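Local coordinates for protein FimX (Pseudomonas aeruginosa PAO1, PDB 3HV9), which belongs to the EAL-domain family, the part modelled here being its EAL domain, at residues D16-L21 with K72-A77. Sequence-based numbering, arbitrary orientation.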
ATOM      1  N   ASP A  16       5.929  -8.151  25.384  1.00 34.19           N
ATOM      2  CA  ASP A  16       6.705  -6.949  25.105  1.00 30.76           C
ATOM      3  C   ASP A  16       6.764  -6.779  23.580  1.00 41.84           C
ATOM      4  O   ASP A  16       7.508  -7.484  22.888  1.00 42.78           O
ATOM      5  CB  ASP A  16       8.099  -7.131  25.686  1.00 29.02           C
ATOM      6  CG  ASP A  16       9.009  -5.967  25.399  1.00 40.96           C
ATOM      7  OD1 ASP A  16      10.006  -5.845  26.127  1.00 49.59           O
ATOM      8  OD2 ASP A  16       8.746  -5.188  24.459  1.00 40.75           O
ATOM      9  N   VAL A  17       5.958  -5.864  23.055  1.00 40.06           N
ATOM     10  CA  VAL A  17       5.760  -5.775  21.622  1.00 37.23           C
ATOM     11  C   VAL A  17       7.024  -5.318  20.913  1.00 43.35           C
ATOM     12  O   VAL A  17       7.271  -5.686  19.757  1.00 37.61           O
ATOM     13  CB  VAL A  17       4.569  -4.860  21.249  1.00 38.55           C
ATOM     14  CG1 VAL A  17       4.486  -4.675  19.728  1.00 25.73           C
ATOM     15  CG2 VAL A  17       3.261  -5.440  21.784  1.00 33.32           C
ATOM     16  N   ILE A  18       7.828  -4.512  21.596  1.00 40.36           N
ATOM     17  CA  ILE A  18       9.097  -4.096  21.007  1.00 39.86           C
ATOM     18  C   ILE A  18      10.004  -5.309  20.788  1.00 41.88           C
ATOM     19  O   ILE A  18      10.601  -5.454  19.722  1.00 42.54           O
ATOM     20  CB  ILE A  18       9.783  -2.989  21.819  1.00 49.95           C
ATOM     21  CG1 ILE A  18       8.915  -1.722  21.789  1.00 46.16           C
ATOM     22  CG2 ILE A  18      11.185  -2.708  21.263  1.00 44.35           C
ATOM     23  CD1 ILE A  18       9.480  -0.564  22.585  1.00 33.29           C
ATOM     24  N   ALA A  19      10.077  -6.195  21.778  1.00 42.65           N
ATOM     25  CA  ALA A  19      10.821  -7.437  21.622  1.00 38.45           C
ATOM     26  C   ALA A  19      10.198  -8.294  20.534  1.00 48.95           C
ATOM     27  O   ALA A  19      10.913  -8.892  19.726  1.00 45.77           O
ATOM     28  CB  ALA A  19      10.860  -8.207  22.918  1.00 40.27           C
ATOM     29  N   ILE A  20       8.868  -8.376  20.521  1.00 34.11           N
ATOM     30  CA  ILE A  20       8.201  -9.174  19.497  1.00 41.15           C
ATOM     31  C   ILE A  20       8.591  -8.687  18.095  1.00 35.50           C
ATOM     32  O   ILE A  20       8.849  -9.486  17.201  1.00 44.09           O
ATOM     33  CB  ILE A  20       6.686  -9.127  19.637  1.00 28.40           C
ATOM     34  CG1 ILE A  20       6.244  -9.874  20.891  1.00 39.85           C
ATOM     35  CG2 ILE A  20       6.032  -9.736  18.401  1.00 29.54           C
ATOM     36  CD1 ILE A  20       4.768  -9.709  21.189  1.00 26.22           C
ATOM     37  N   LEU A  21       8.633  -7.366  17.926  1.00 30.55           N
ATOM     38  CA  LEU A  21       8.983  -6.738  16.661  1.00 30.96           C
ATOM     39  C   LEU A  21      10.442  -7.010  16.281  1.00 43.99           C
ATOM     40  O   LEU A  21      10.748  -7.305  15.133  1.00 37.21           O
ATOM     41  CB  LEU A  21       8.766  -5.228  16.747  1.00 29.84           C
ATOM     42  CG  LEU A  21       7.338  -4.744  16.524  1.00 38.94           C
ATOM     43  CD1 LEU A  21       7.182  -3.281  16.908  1.00 35.10           C
ATOM     44  CD2 LEU A  21       6.951  -4.956  15.082  1.00 31.44           C
ATOM     45  N   LYS A  72       7.251   2.882  16.127  1.00 52.58           N
ATOM     46  CA  LYS A  72       7.747   4.263  16.140  1.00 48.11           C
ATOM     47  C   LYS A  72       8.676   4.472  17.329  1.00 57.89           C
ATOM     48  O   LYS A  72       9.776   5.003  17.185  1.00 63.68           O
ATOM     49  CB  LYS A  72       6.598   5.275  16.201  1.00 45.64           C
ATOM     50  CG  LYS A  72       5.589   5.173  15.060  1.00 56.90           C
ATOM     51  CD  LYS A  72       4.443   6.166  15.261  1.00 80.75           C
ATOM     52  CE  LYS A  72       3.172   5.757  14.509  1.00 83.28           C
ATOM     53  NZ  LYS A  72       3.207   6.158  13.068  1.00 83.13           N
ATOM     54  N   GLU A  73       8.223   4.024  18.497  1.00 49.29           N
ATOM     55  CA  GLU A  73       8.942   4.191  19.762  1.00 50.84           C
ATOM     56  C   GLU A  73      10.324   3.526  19.785  1.00 54.10           C
ATOM     57  O   GLU A  73      11.274   4.066  20.355  1.00 57.00           O
ATOM     58  CB  GLU A  73       8.075   3.675  20.917  1.00 41.85           C
ATOM     59  CG  GLU A  73       8.801   3.485  22.245  1.00 52.72           C
ATOM     60  CD  GLU A  73       7.856   3.092  23.393  1.00 69.26           C
ATOM     61  OE1 GLU A  73       8.355   2.689  24.467  1.00 48.27           O
ATOM     62  OE2 GLU A  73       6.618   3.185  23.220  1.00 56.56           O
ATOM     63  N   ALA A  74      10.443   2.352  19.176  1.00 48.25           N
ATOM     64  CA  ALA A  74      11.730   1.668  19.154  1.00 48.23           C
ATOM     65  C   ALA A  74      12.560   2.032  17.917  1.00 50.90           C
ATOM     66  O   ALA A  74      13.616   1.445  17.689  1.00 46.10           O
ATOM     67  CB  ALA A  74      11.562   0.137  19.206  1.00 37.14           C
ATOM     68  N   GLY A  75      12.074   2.991  17.127  1.00 45.86           N
ATOM     69  CA  GLY A  75      12.724   3.380  15.883  1.00 46.85           C
ATOM     70  C   GLY A  75      12.853   2.250  14.869  1.00 59.88           C
ATOM     71  O   GLY A  75      13.906   2.080  14.251  1.00 51.92           O
ATOM     72  N   LEU A  76      11.774   1.492  14.675  1.00 45.89           N
ATOM     73  CA  LEU A  76      11.816   0.279  13.859  1.00 41.16           C
ATOM     74  C   LEU A  76      11.077   0.401  12.527  1.00 38.55           C
ATOM     75  O   LEU A  76      11.052  -0.539  11.729  1.00 36.65           O
ATOM     76  CB  LEU A  76      11.256  -0.897  14.666  1.00 42.53           C
ATOM     77  CG  LEU A  76      12.228  -1.913  15.275  1.00 57.70           C
ATOM     78  CD1 LEU A  76      13.628  -1.362  15.451  1.00 51.16           C
ATOM     79  CD2 LEU A  76      11.697  -2.465  16.573  1.00 39.92           C
ATOM     80  N   ALA A  77      10.487   1.561  12.270  1.00 34.79           N
ATOM     81  CA  ALA A  77       9.597   1.693  11.108  1.00 38.39           C
ATOM     82  C   ALA A  77      10.274   1.473   9.759  1.00 47.18           C
ATOM     83  O   ALA A  77       9.772   0.713   8.929  1.00 49.54           O
ATOM     84  CB  ALA A  77       8.880   3.039  11.123  1.00 37.33           C
TER
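I18 sets its branched side chain on the methyl of A74, where the first turns of helix 17-24 in this EAL domain meet the Schellman motif that ends helix 64-73. I18 CG2 comes closest, 3.5 Å from A74 CB, while I18 CD1 passes the same methyl at 4.0 Å, so both branches of the isoleucine meet the alanine. Chi1 (-65°) puts CG2 anti to the backbone N and CG1 beside it, and the extended CG1–CD1 branch then carries CD1 to E73. There the two side chains cross at about a right angle: the glutamate is extended beyond CG, E73 CG lies 4.1 Å from I18 CD1, and E73 OE1 lies 3.9 Å from that methyl, an apolar contact and not a polar bond. One turn further along, the bond from CA to CB of L21 also aims at the other segment, and L21 CB meets L76 CD2 at 4.0 Å. The same face of the helix also packs on helix 64-73, I18 on A70 and L21 on F67, while A19 packs on helix 4-13. G75 takes positive phi (60°) as the C-prime residue, its N bonded to K72 O, and the turn brings L76 back to L21. No hydrogen bond joins the segments. D16 is the N-cap of helix 17-24: A19 N donates to its OD2 at 3.2 Å, nearly straight at 169° and from above the carboxylate plane.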